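Peroxinectin A (Dictyostelium discoideum, PDB 6ERC) catalyses, as a secreted haem peroxidase, the oxidation of phenolic donors by hydrogen peroxide and also oxidises iodide and thiocyanate. Local coordinates at residues R5-E10 with Q253-I258; V154-S159 with R229-L234; I258-Q263 with M480-C485; R464-A467 with F471-E474. All coordinates share one frame; numbering follows the deposited sequence.

Interaction 1 (R5-E10 with Q253-I258); sequences RSYTGE and QSRSCI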
loop_
_atom_site.group_PDB
_atom_site.type_symbol
_atom_site.label_atom_id
_atom_site.label_comp_id
_atom_site.label_asym_id
_atom_site.label_seq_id
_atom_site.Cartn_x
_atom_site.Cartn_y
_atom_site.Cartn_z
ATOM N N ARG A 5 -20.123 -3.107 10.405
ATOM C CA ARG A 5 -19.320 -1.957 10.015
ATOM C C ARG A 5 -20.032 -1.142 8.947
ATOM O O ARG A 5 -20.833 -1.664 8.164
ATOM C CB ARG A 5 -17.966 -2.402 9.465
ATOM C CG ARG A 5 -17.006 -2.991 10.468
ATOM C CD ARG A 5 -15.805 -3.546 9.725
ATOM N NE ARG A 5 -14.765 -4.061 10.610
ATOM C CZ ARG A 5 -13.758 -3.342 11.098
ATOM N NH1 ARG A 5 -13.639 -2.053 10.807
ATOM N NH2 ARG A 5 -12.868 -3.919 11.893
ATOM N N SER A 6 -19.725 0.148 8.909
ATOM C CA SER A 6 -20.068 0.944 7.748
ATOM C C SER A 6 -19.050 0.688 6.641
ATOM O O SER A 6 -18.016 0.047 6.848
ATOM C CB SER A 6 -20.109 2.427 8.100
ATOM O OG SER A 6 -20.557 3.186 6.991
ATOM N N TYR A 7 -19.353 1.187 5.448
ATOM C CA TYR A 7 -18.417 1.092 4.338
ATOM C C TYR A 7 -17.449 2.268 4.281
ATOM O O TYR A 7 -16.432 2.181 3.584
ATOM C CB TYR A 7 -19.183 0.981 3.015
ATOM C CG TYR A 7 -20.063 -0.243 2.950
ATOM C CD1 TYR A 7 -19.510 -1.508 2.818
ATOM C CD2 TYR A 7 -21.445 -0.136 3.029
ATOM C CE1 TYR A 7 -20.303 -2.631 2.765
ATOM C CE2 TYR A 7 -22.248 -1.255 2.974
ATOM C CZ TYR A 7 -21.671 -2.501 2.843
ATOM O OH TYR A 7 -22.458 -3.629 2.787
ATOM N N THR A 8 -17.729 3.346 5.015
ATOM C CA THR A 8 -16.914 4.550 4.981
ATOM C C THR A 8 -15.954 4.666 6.156
ATOM O O THR A 8 -14.989 5.430 6.071
ATOM C CB THR A 8 -17.815 5.787 4.960
ATOM O OG1 THR A 8 -18.797 5.681 5.999
ATOM C CG2 THR A 8 -18.510 5.912 3.613
ATOM N N GLY A 9 -16.192 3.939 7.241
ATOM C CA GLY A 9 -15.366 4.010 8.419
ATOM C C GLY A 9 -15.977 4.791 9.564
ATOM O O GLY A 9 -15.559 4.606 10.713
ATOM N N GLU A 10 -16.953 5.653 9.286
ATOM C CA GLU A 10 -17.588 6.413 10.351
ATOM C C GLU A 10 -18.512 5.511 11.163
ATOM O O GLU A 10 -18.919 4.430 10.726
ATOM C CB GLU A 10 -18.357 7.608 9.785
ATOM C CG GLU A 10 -19.505 7.263 8.851
ATOM C CD GLU A 10 -20.109 8.502 8.201
ATOM O OE1 GLU A 10 -20.506 9.434 8.938
ATOM O OE2 GLU A 10 -20.176 8.554 6.952
ATOM N N GLN A 253 -22.342 -11.408 7.130
ATOM C CA GLN A 253 -21.619 -12.443 7.863
ATOM C C GLN A 253 -20.391 -12.903 7.089
ATOM O O GLN A 253 -19.356 -13.224 7.686
ATOM C CB GLN A 253 -22.549 -13.621 8.155
ATOM C CG GLN A 253 -23.650 -13.310 9.164
ATOM C CD GLN A 253 -23.184 -13.272 10.619
ATOM O OE1 GLN A 253 -23.985 -13.004 11.517
ATOM N NE2 GLN A 253 -21.902 -13.539 10.861
ATOM N N SER A 254 -20.484 -12.946 5.759
ATOM C CA SER A 254 -19.320 -13.288 4.948
ATOM C C SER A 254 -18.317 -12.141 4.919
ATOM O O SER A 254 -17.109 -12.363 5.054
ATOM C CB SER A 254 -19.755 -13.655 3.529
ATOM O OG SER A 254 -20.632 -14.766 3.536
ATOM N N ARG A 255 -18.801 -10.908 4.741
ATOM C CA ARG A 255 -17.918 -9.748 4.804
ATOM C C ARG A 255 -17.171 -9.700 6.130
ATOM O O ARG A 255 -15.969 -9.406 6.165
ATOM C CB ARG A 255 -18.727 -8.464 4.597
ATOM C CG ARG A 255 -17.917 -7.179 4.783
ATOM C CD ARG A 255 -18.553 -5.979 4.075
ATOM N NE ARG A 255 -19.303 -5.105 4.980
ATOM C CZ ARG A 255 -18.817 -4.008 5.562
ATOM N NH1 ARG A 255 -17.565 -3.622 5.351
ATOM N NH2 ARG A 255 -19.589 -3.288 6.364
ATOM N N SER A 256 -17.864 -10.000 7.231
ATOM C CA SER A 256 -17.232 -9.945 8.545
ATOM C C SER A 256 -16.092 -10.951 8.654
ATOM O O SER A 256 -15.041 -10.645 9.229
ATOM C CB SER A 256 -18.277 -10.191 9.633
ATOM O OG SER A 256 -17.744 -9.953 10.922
ATOM N N CYS A 257 -16.276 -12.155 8.103
ATOM C CA CYS A 257 -15.223 -13.167 8.162
ATOM C C CYS A 257 -13.998 -12.732 7.365
ATOM O O CYS A 257 -12.860 -12.873 7.827
ATOM C CB CYS A 257 -15.739 -14.510 7.640
ATOM S SG CYS A 257 -17.076 -15.265 8.583
ATOM N N ILE A 258 -14.212 -12.216 6.153
ATOM C CA ILE A 258 -13.095 -11.822 5.299
ATOM C C ILE A 258 -12.295 -10.699 5.948
ATOM O O ILE A 258 -11.059 -10.705 5.927
ATOM C CB ILE A 258 -13.611 -11.417 3.905
ATOM C CG1 ILE A 258 -14.262 -12.618 3.209
ATOM C CG2 ILE A 258 -12.481 -10.838 3.057
ATOM C CD1 ILE A 258 -13.318 -13.784 2.933
#
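The guanidinium group of R255 carries the Y7 ring over one face and the carbonyl oxygen of R5 at its edge. Y7 CE1 stands 3.4 Å above the plane of the R255 group, over its centre, while R255 NH2 lies over one face of the tyrosine; the two planes are 33° apart, a tilted overlap. R5 O sits in the guanidinium plane, 2.7 Å from R255 NH2, and R5 CB is 3.6 Å from that same nitrogen. R255 leaves helix 247-275 with CG trans to its own N and then bends at chi3 (101°), and its flat end seats the N-terminal segment on this long helix of the animal haem peroxidase fold. Arginine suits the place because it is long enough to cross from helix to loop and flat enough to lie against a ring. The charged end of R5 heads elsewhere, to a salt bridge with D469. Q252 serves both sides of the overlap: its OE1 is hydrogen-bonded to R255 NE and its NE2 to Y7 OH. Across this contact a buried cation meets a carbonyl and an aromatic face, neutral groups whose electron density would partly offset its charge.

Interaction 2 (V154-S159 with R229-L234); sequences VLYGNS and RDHNRL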
loop_
_atom_site.group_PDB
_atom_site.type_symbol
_atom_site.label_atom_id
_atom_site.label_comp_id
_atom_site.label_asym_id
_atom_site.label_seq_id
_atom_site.Cartn_x
_atom_site.Cartn_y
_atom_site.Cartn_z
ATOM N N VAL A 154 -11.183 -2.791 0.162
ATOM C CA VAL A 154 -10.525 -3.258 -1.052
ATOM C C VAL A 154 -11.435 -4.185 -1.849
ATOM O O VAL A 154 -11.355 -4.234 -3.082
ATOM C CB VAL A 154 -9.192 -3.943 -0.686
ATOM C CG1 VAL A 154 -9.431 -5.113 0.262
ATOM C CG2 VAL A 154 -8.461 -4.400 -1.936
ATOM N N LEU A 155 -12.304 -4.937 -1.173
ATOM C CA LEU A 155 -13.214 -5.852 -1.854
ATOM C C LEU A 155 -14.608 -5.278 -2.053
ATOM O O LEU A 155 -15.195 -5.458 -3.123
ATOM C CB LEU A 155 -13.333 -7.167 -1.077
ATOM C CG LEU A 155 -12.065 -8.007 -0.899
ATOM C CD1 LEU A 155 -12.412 -9.275 -0.156
ATOM C CD2 LEU A 155 -11.401 -8.336 -2.232
ATOM N N TYR A 156 -15.148 -4.584 -1.054
ATOM C CA TYR A 156 -16.560 -4.224 -1.041
ATOM C C TYR A 156 -16.822 -2.762 -1.374
ATOM O O TYR A 156 -17.989 -2.367 -1.469
ATOM C CB TYR A 156 -17.158 -4.564 0.328
ATOM C CG TYR A 156 -16.773 -5.947 0.801
ATOM C CD1 TYR A 156 -17.356 -7.077 0.245
ATOM C CD2 TYR A 156 -15.813 -6.123 1.789
ATOM C CE1 TYR A 156 -17.003 -8.344 0.667
ATOM C CE2 TYR A 156 -15.453 -7.386 2.217
ATOM C CZ TYR A 156 -16.052 -8.495 1.653
ATOM O OH TYR A 156 -15.699 -9.756 2.073
ATOM N N GLY A 157 -15.782 -1.955 -1.562
ATOM C CA GLY A 157 -15.965 -0.564 -1.927
ATOM C C GLY A 157 -16.156 0.335 -0.724
ATOM O O GLY A 157 -16.254 -0.100 0.427
ATOM N N ASN A 158 -16.221 1.636 -1.009
ATOM C CA ASN A 158 -16.222 2.662 0.024
ATOM C C ASN A 158 -17.613 3.226 0.307
ATOM O O ASN A 158 -17.721 4.290 0.923
ATOM C CB ASN A 158 -15.270 3.794 -0.366
ATOM C CG ASN A 158 -13.824 3.339 -0.454
ATOM O OD1 ASN A 158 -13.266 3.223 -1.543
ATOM N ND2 ASN A 158 -13.206 3.085 0.699
ATOM N N SER A 159 -18.675 2.544 -0.113
ATOM C CA SER A 159 -20.027 3.016 0.169
ATOM C C SER A 159 -21.013 1.891 -0.108
ATOM O O SER A 159 -20.652 0.833 -0.629
ATOM C CB SER A 159 -20.377 4.251 -0.661
ATOM O OG SER A 159 -20.430 3.936 -2.040
ATOM N N ARG A 229 -13.100 -15.464 -3.865
ATOM C CA ARG A 229 -13.462 -16.878 -3.850
ATOM C C ARG A 229 -13.758 -17.344 -2.432
ATOM O O ARG A 229 -14.778 -17.996 -2.177
ATOM C CB ARG A 229 -12.337 -17.711 -4.460
ATOM C CG ARG A 229 -12.127 -17.493 -5.944
ATOM C CD ARG A 229 -10.941 -18.299 -6.441
ATOM N NE ARG A 229 -10.705 -18.110 -7.866
ATOM C CZ ARG A 229 -9.728 -18.697 -8.546
ATOM N NH1 ARG A 229 -8.887 -19.519 -7.932
ATOM N NH2 ARG A 229 -9.591 -18.464 -9.845
ATOM N N ASP A 230 -12.869 -17.017 -1.493
ATOM C CA ASP A 230 -13.082 -17.392 -0.101
ATOM C C ASP A 230 -14.356 -16.768 0.451
ATOM O O ASP A 230 -15.010 -17.354 1.319
ATOM C CB ASP A 230 -11.873 -16.976 0.738
ATOM C CG ASP A 230 -11.739 -17.783 2.015
ATOM O OD1 ASP A 230 -11.744 -19.028 1.932
ATOM O OD2 ASP A 230 -11.605 -17.174 3.099
ATOM N N HIS A 231 -14.725 -15.584 -0.042
ATOM C CA HIS A 231 -15.966 -14.956 0.397
ATOM C C HIS A 231 -17.177 -15.743 -0.090
ATOM O O HIS A 231 -18.051 -16.111 0.702
ATOM C CB HIS A 231 -16.030 -13.512 -0.103
ATOM C CG HIS A 231 -17.325 -12.829 0.204
ATOM N ND1 HIS A 231 -18.442 -12.954 -0.594
ATOM C CD2 HIS A 231 -17.685 -12.022 1.230
ATOM C CE1 HIS A 231 -19.432 -12.250 -0.075
ATOM N NE2 HIS A 231 -18.999 -11.674 1.031
ATOM N N ASN A 232 -17.248 -16.002 -1.397
ATOM C CA ASN A 232 -18.377 -16.748 -1.937
ATOM C C ASN A 232 -18.425 -18.163 -1.380
ATOM O O ASN A 232 -19.507 -18.752 -1.278
ATOM C CB ASN A 232 -18.304 -16.774 -3.463
ATOM C CG ASN A 232 -18.642 -15.435 -4.083
ATOM O OD1 ASN A 232 -19.098 -14.517 -3.400
ATOM N ND2 ASN A 232 -18.433 -15.319 -5.386
ATOM N N ARG A 233 -17.273 -18.724 -1.016
ATOM C CA ARG A 233 -17.260 -20.036 -0.384
ATOM C C ARG A 233 -17.960 -19.990 0.970
ATOM O O ARG A 233 -18.798 -20.845 1.280
ATOM C CB ARG A 233 -15.819 -20.524 -0.239
ATOM C CG ARG A 233 -15.684 -21.985 0.148
ATOM C CD ARG A 233 -14.230 -22.363 0.350
ATOM N NE ARG A 233 -13.620 -21.585 1.426
ATOM C CZ ARG A 233 -13.740 -21.871 2.719
ATOM N NH1 ARG A 233 -14.448 -22.921 3.111
ATOM N NH2 ARG A 233 -13.153 -21.102 3.625
ATOM N N LEU A 234 -17.637 -18.985 1.787
ATOM C CA LEU A 234 -18.281 -18.857 3.090
ATOM C C LEU A 234 -19.758 -18.509 2.958
ATOM O O LEU A 234 -20.570 -18.938 3.785
ATOM C CB LEU A 234 -17.567 -17.799 3.931
ATOM C CG LEU A 234 -16.150 -18.129 4.403
ATOM C CD1 LEU A 234 -15.570 -16.950 5.158
ATOM C CD2 LEU A 234 -16.124 -19.367 5.277
#
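Y156 ends the short helix 153-156 and looks across at H231 on the long helix 218-241, while just beyond it G157 breaks the helical path with positive phi (86°), which would jam a side chain against the carbonyl oxygen of Y156. This is helix-on-helix packing in the largely helical fold of an animal haem peroxidase, carried by two aromatic groups. Y156 OH reaches to 3.1 Å from H231 CD2, which lies at the tyrosine edge, near the ring plane. The ring centroids are 5.5 Å apart with planes at 57°, an oblique pairing. Tyrosine is long enough to carry its phenol end across. One face of the ring is covered by L155 CB, 3.8 Å above the plane, and F251 also meets the ring. H231 reaches toward Y156 with CG trans to the backbone N, and its flat imidazole can put CD2 beside the tyrosine hydroxyl while ND1 still donates to N232. That bond, ND1 to N232 OD1 (3.3 Å, 167°), lies in the imidazole plane but is tilted from the N232 carbonyl plane, and would help to set the ring's rotation; N232 OD1 also accepts from M174 N. Farther from Y156, R233 grips D230, one turn earlier, in a side-on salt bridge: R233 NE and, at 3.0 Å, R233 NH2 both reach D230 OD1 from the same face of the carboxylate.

Interaction 3 (I258-Q263 with M480-C485); sequences IIEQIQ and MVNREC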
loop_
_atom_site.group_PDB
_atom_site.type_symbol
_atom_site.label_atom_id
_atom_site.label_comp_id
_atom_site.label_asym_id
_atom_site.label_seq_id
_atom_site.Cartn_x
_atom_site.Cartn_y
_atom_site.Cartn_z
ATOM N N ILE A 258 -14.212 -12.216 6.153
ATOM C CA ILE A 258 -13.095 -11.822 5.299
ATOM C C ILE A 258 -12.295 -10.699 5.948
ATOM O O ILE A 258 -11.059 -10.705 5.927
ATOM C CB ILE A 258 -13.611 -11.417 3.905
ATOM C CG1 ILE A 258 -14.262 -12.618 3.209
ATOM C CG2 ILE A 258 -12.481 -10.838 3.057
ATOM C CD1 ILE A 258 -13.318 -13.784 2.933
ATOM N N ILE A 259 -12.985 -9.712 6.519
ATOM C CA ILE A 259 -12.298 -8.647 7.242
ATOM C C ILE A 259 -11.420 -9.239 8.335
ATOM O O ILE A 259 -10.250 -8.868 8.485
ATOM C CB ILE A 259 -13.320 -7.645 7.807
ATOM C CG1 ILE A 259 -13.958 -6.866 6.657
ATOM C CG2 ILE A 259 -12.667 -6.693 8.801
ATOM C CD1 ILE A 259 -15.151 -6.051 7.057
ATOM N N GLU A 260 -11.971 -10.172 9.114
ATOM C CA GLU A 260 -11.173 -10.858 10.126
ATOM C C GLU A 260 -10.005 -11.603 9.494
ATOM O O GLU A 260 -8.901 -11.626 10.050
ATOM C CB GLU A 260 -12.050 -11.824 10.923
ATOM C CG GLU A 260 -11.255 -12.785 11.804
ATOM C CD GLU A 260 -12.131 -13.621 12.714
ATOM O OE1 GLU A 260 -13.315 -13.265 12.898
ATOM O OE2 GLU A 260 -11.632 -14.635 13.244
ATOM N N GLN A 261 -10.231 -12.233 8.341
ATOM C CA GLN A 261 -9.152 -12.956 7.677
ATOM C C GLN A 261 -8.040 -12.005 7.253
ATOM O O GLN A 261 -6.853 -12.315 7.416
ATOM C CB GLN A 261 -9.699 -13.722 6.473
ATOM C CG GLN A 261 -8.671 -14.595 5.770
ATOM C CD GLN A 261 -8.094 -15.667 6.674
ATOM O OE1 GLN A 261 -8.636 -16.769 6.774
ATOM N NE2 GLN A 261 -6.989 -15.351 7.336
ATOM N N ILE A 262 -8.401 -10.842 6.708
ATOM C CA ILE A 262 -7.392 -9.854 6.333
ATOM C C ILE A 262 -6.633 -9.388 7.569
ATOM O O ILE A 262 -5.396 -9.344 7.582
ATOM C CB ILE A 262 -8.045 -8.672 5.592
ATOM C CG1 ILE A 262 -8.654 -9.142 4.266
ATOM C CG2 ILE A 262 -7.019 -7.567 5.333
ATOM C CD1 ILE A 262 -9.588 -8.134 3.621
ATOM N N GLN A 263 -7.362 -9.039 8.629
ATOM C CA GLN A 263 -6.718 -8.534 9.834
ATOM C C GLN A 263 -5.761 -9.560 10.430
ATOM O O GLN A 263 -4.635 -9.219 10.810
ATOM C CB GLN A 263 -7.779 -8.128 10.855
ATOM C CG GLN A 263 -8.563 -6.891 10.462
ATOM C CD GLN A 263 -9.571 -6.480 11.513
ATOM O OE1 GLN A 263 -9.832 -7.214 12.468
ATOM N NE2 GLN A 263 -10.134 -5.292 11.351
ATOM N N MET A 480 -17.954 -13.483 19.024
ATOM C CA MET A 480 -19.314 -14.010 18.965
ATOM C C MET A 480 -19.865 -13.933 17.546
ATOM O O MET A 480 -20.414 -14.911 17.026
ATOM C CB MET A 480 -20.206 -13.233 19.940
ATOM C CG MET A 480 -21.710 -13.356 19.701
ATOM S SD MET A 480 -22.339 -15.024 19.932
ATOM C CE MET A 480 -24.070 -14.789 19.526
ATOM N N VAL A 481 -19.733 -12.768 16.907
ATOM C CA VAL A 481 -20.287 -12.578 15.569
ATOM C C VAL A 481 -19.636 -13.535 14.583
ATOM O O VAL A 481 -20.298 -14.074 13.688
ATOM C CB VAL A 481 -20.112 -11.113 15.125
ATOM C CG1 VAL A 481 -20.505 -10.935 13.655
ATOM C CG2 VAL A 481 -20.940 -10.196 16.005
ATOM N N ASN A 482 -18.334 -13.756 14.725
ATOM C CA ASN A 482 -17.554 -14.540 13.772
ATOM C C ASN A 482 -17.287 -15.947 14.283
ATOM O O ASN A 482 -16.221 -16.519 14.039
ATOM C CB ASN A 482 -16.249 -13.816 13.459
ATOM C CG ASN A 482 -16.474 -12.512 12.714
ATOM O OD1 ASN A 482 -17.504 -12.322 12.066
ATOM N ND2 ASN A 482 -15.508 -11.608 12.801
ATOM N N ARG A 483 -18.256 -16.534 14.990
ATOM C CA ARG A 483 -18.066 -17.859 15.567
ATOM C C ARG A 483 -18.108 -18.964 14.521
ATOM O O ARG A 483 -17.606 -20.062 14.784
ATOM C CB ARG A 483 -19.122 -18.119 16.644
ATOM C CG ARG A 483 -20.561 -18.002 16.174
ATOM C CD ARG A 483 -21.524 -18.178 17.339
ATOM N NE ARG A 483 -22.685 -17.296 17.239
ATOM C CZ ARG A 483 -23.793 -17.577 16.560
ATOM N NH1 ARG A 483 -24.791 -16.704 16.533
ATOM N NH2 ARG A 483 -23.909 -18.723 15.903
ATOM N N GLU A 484 -18.684 -18.705 13.348
ATOM C CA GLU A 484 -18.776 -19.707 12.294
ATOM C C GLU A 484 -17.837 -19.422 11.127
ATOM O O GLU A 484 -17.968 -20.053 10.074
ATOM C CB GLU A 484 -20.220 -19.817 11.795
ATOM C CG GLU A 484 -21.222 -20.155 12.892
ATOM C CD GLU A 484 -22.558 -20.627 12.347
ATOM O OE1 GLU A 484 -22.944 -21.781 12.640
ATOM O OE2 GLU A 484 -23.217 -19.849 11.627
ATOM N N CYS A 485 -16.893 -18.497 11.283
ATOM C CA CYS A 485 -15.919 -18.240 10.236
ATOM C C CYS A 485 -14.879 -19.360 10.206
ATOM O O CYS A 485 -14.877 -20.270 11.039
ATOM C CB CYS A 485 -15.249 -16.882 10.442
ATOM S SG CYS A 485 -16.361 -15.453 10.478
#
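E260 lays its carboxylate alongside the amide end of N482, the two side chains sliding past each other in opposite directions so that OE1 overlaps both CB and ND2 of the asparagine. N482 ND2 is 2.8 Å from E260 OE1, but with an angle of only 125° at the hydrogen the bond is weak, and the carboxylate and amide planes stand 44° apart. Glutamate suits the position: with CG trans to its backbone N (chi1 168°) and the chain extended, it spans from helix 247-275 to the turn, and its other oxygen, OE2, has a weak partner in T487 OG1. N482 is the first residue to leave the helical path after helix 476-481 and opens a type I beta turn that ends at C485, closed weakly from C485 N to N482 O at 3.5 Å. Asparagine suits such a place, having a donor and an acceptor on one short side chain: ND2 faces the glutamate, whereas OD1 takes its stronger bond from S256 OG on helix 247-275, the helix of E260. C485, whose SG is 4.5 Å from E260 OE1, is joined by a disulfide to C257, so the turn is also held covalently. With an alanine at E260, N482 ND2 and T487 OG1 would probably each lose a weak partner and a gap would open beside the turn, though S256 and the disulfide would remain. The polar link is a supplement to the covalent one, with an uncharged amide N-H only loosely aimed at an anion that probably remains ionised on this partly exposed surface.

Interaction 4 (R464-A467 with F471-E474); sequences RTRA and FWYE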
loop_
_atom_site.group_PDB
_atom_site.type_symbol
_atom_site.label_atom_id
_atom_site.label_comp_id
_atom_site.label_asym_id
_atom_site.label_seq_id
_atom_site.Cartn_x
_atom_site.Cartn_y
_atom_site.Cartn_z
ATOM N N ARG A 464 -2.388 1.544 16.565
ATOM C CA ARG A 464 -3.601 2.345 16.657
ATOM C C ARG A 464 -4.730 1.766 15.812
ATOM O O ARG A 464 -5.879 1.720 16.269
ATOM C CB ARG A 464 -3.306 3.789 16.250
ATOM C CG ARG A 464 -2.513 4.553 17.302
ATOM C CD ARG A 464 -2.330 6.020 16.946
ATOM N NE ARG A 464 -1.477 6.205 15.775
ATOM C CZ ARG A 464 -1.912 6.431 14.539
ATOM N NH1 ARG A 464 -1.038 6.586 13.552
ATOM N NH2 ARG A 464 -3.209 6.510 14.278
ATOM N N THR A 465 -4.439 1.312 14.590
ATOM C CA THR A 465 -5.504 0.772 13.748
ATOM C C THR A 465 -6.061 -0.549 14.271
ATOM O O THR A 465 -7.081 -1.013 13.755
ATOM C CB THR A 465 -5.024 0.588 12.305
ATOM O OG1 THR A 465 -3.691 0.068 12.294
ATOM C CG2 THR A 465 -5.077 1.917 11.556
ATOM N N ARG A 466 -5.421 -1.159 15.267
ATOM C CA ARG A 466 -5.997 -2.276 16.004
ATOM C C ARG A 466 -6.690 -1.820 17.282
ATOM O O ARG A 466 -7.844 -2.183 17.528
ATOM C CB ARG A 466 -4.908 -3.303 16.344
ATOM C CG ARG A 466 -5.364 -4.393 17.299
ATOM C CD ARG A 466 -4.369 -5.541 17.378
ATOM N NE ARG A 466 -3.272 -5.266 18.304
ATOM C CZ ARG A 466 -2.276 -6.110 18.562
ATOM N NH1 ARG A 466 -2.225 -7.294 17.963
ATOM N NH2 ARG A 466 -1.325 -5.774 19.421
ATOM N N ALA A 467 -6.005 -1.016 18.100
ATOM C CA ALA A 467 -6.565 -0.595 19.379
ATOM C C ALA A 467 -7.737 0.360 19.200
ATOM O O ALA A 467 -8.681 0.334 19.998
ATOM C CB ALA A 467 -5.477 0.054 20.232
ATOM N N PHE A 471 -14.532 -2.701 15.868
ATOM C CA PHE A 471 -14.919 -3.968 15.265
ATOM C C PHE A 471 -13.738 -4.923 15.098
ATOM O O PHE A 471 -13.800 -5.835 14.265
ATOM C CB PHE A 471 -15.582 -3.720 13.908
ATOM C CG PHE A 471 -16.924 -3.044 13.990
ATOM C CD1 PHE A 471 -17.018 -1.682 14.222
ATOM C CD2 PHE A 471 -18.093 -3.769 13.811
ATOM C CE1 PHE A 471 -18.250 -1.058 14.289
ATOM C CE2 PHE A 471 -19.326 -3.149 13.874
ATOM C CZ PHE A 471 -19.405 -1.793 14.113
ATOM N N TRP A 472 -12.662 -4.730 15.860
ATOM C CA TRP A 472 -11.509 -5.611 15.743
ATOM C C TRP A 472 -11.905 -7.038 16.105
ATOM O O TRP A 472 -12.611 -7.274 17.088
ATOM C CB TRP A 472 -10.369 -5.129 16.640
ATOM C CG TRP A 472 -9.105 -5.897 16.419
ATOM C CD1 TRP A 472 -8.563 -6.844 17.239
ATOM C CD2 TRP A 472 -8.233 -5.798 15.289
ATOM N NE1 TRP A 472 -7.403 -7.338 16.690
ATOM C CE2 TRP A 472 -7.181 -6.712 15.491
ATOM C CE3 TRP A 472 -8.241 -5.023 14.125
ATOM C CZ2 TRP A 472 -6.144 -6.868 14.576
ATOM C CZ3 TRP A 472 -7.212 -5.181 13.219
ATOM C CH2 TRP A 472 -6.180 -6.096 13.448
ATOM N N TYR A 473 -11.436 -7.999 15.304
ATOM C CA TYR A 473 -11.951 -9.361 15.410
ATOM C C TYR A 473 -11.661 -9.977 16.774
ATOM O O TYR A 473 -12.429 -10.824 17.243
ATOM C CB TYR A 473 -11.374 -10.233 14.294
ATOM C CG TYR A 473 -9.940 -10.678 14.492
ATOM C CD1 TYR A 473 -8.877 -9.888 14.069
ATOM C CD2 TYR A 473 -9.650 -11.904 15.074
ATOM C CE1 TYR A 473 -7.564 -10.303 14.240
ATOM C CE2 TYR A 473 -8.344 -12.325 15.248
ATOM C CZ TYR A 473 -7.305 -11.523 14.831
ATOM O OH TYR A 473 -6.007 -11.947 15.006
ATOM N N GLU A 474 -10.578 -9.569 17.428
ATOM C CA GLU A 474 -10.210 -10.168 18.706
ATOM C C GLU A 474 -11.040 -9.655 19.879
ATOM O O GLU A 474 -10.782 -10.069 21.014
ATOM C CB GLU A 474 -8.725 -9.925 19.000
ATOM C CG GLU A 474 -7.765 -10.463 17.942
ATOM C CD GLU A 474 -6.303 -10.252 18.316
ATOM O OE1 GLU A 474 -5.862 -10.836 19.331
ATOM O OE2 GLU A 474 -5.600 -9.496 17.603
#
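R466 and W472 both hold CG trans to the backbone N (chi1 171° and -173°), and these torsions bring the arginine's aliphatic stem over the face of the indole. The contact is a CH-pi interaction: R466 CG stands 3.6 Å from the centroid of the five-membered ring of W472, and R466 CD lies 3.6 Å from W472 CZ2. Beyond CD the arginine bends, so that its guanidinium stands steeply against the ring rather than stacking on it; R466 NH2 bonds to P279 O. Here, in the mainly helical animal haem peroxidase fold, the last turn of helix 452-467 is covered by the chain that doubles back from it, in the loop leading to helix 476-481. W472 is met on both faces, each time toward the rim: Y473 CD1 lies 3.8 Å above the side opposite R466. The indole N-H is also used: the bond from W472 NE1 to E474 OE2 is nearly straight (3.0 Å, 171°), lies in the ring plane and meets the anti side of OE2, tilted out of the carboxylate plane, which would help to hold the indole's rotation. A leucine in place of W472 would probably leave E474 OE2 without that donor and the R466 stem without its flat support, freer to shift. The W472 ring also meets Y267 of helix 247-275 edge-to-face. R466 NH1 comes within 4.0 Å of E474 OE2, opposite charges beyond salt-bridge range.

In the fold
From the N terminus, interaction 1 closes a loop of about 240 residues, bringing residues 5-10 onto helix 247-275. Nested within it, interaction 2 joins helix 153-156 to helix 218-241, the helix that precedes 247-275 in the chain. I258 ends interaction 1 and opens interaction 3, whose loop runs on to residues 480-485; interaction 4 is a short closure nested inside that one. No loops cross. Helix 247-275 is the common element: its residues in interactions 1 and 3 touch both Y156 and H231 of interaction 2, and Q263 and E260 pack on W472 and Y473 of interaction 4. The C257-C485 disulfide ties interactions 1 and 3 covalently, whereas interactions 2 and 4 do not touch.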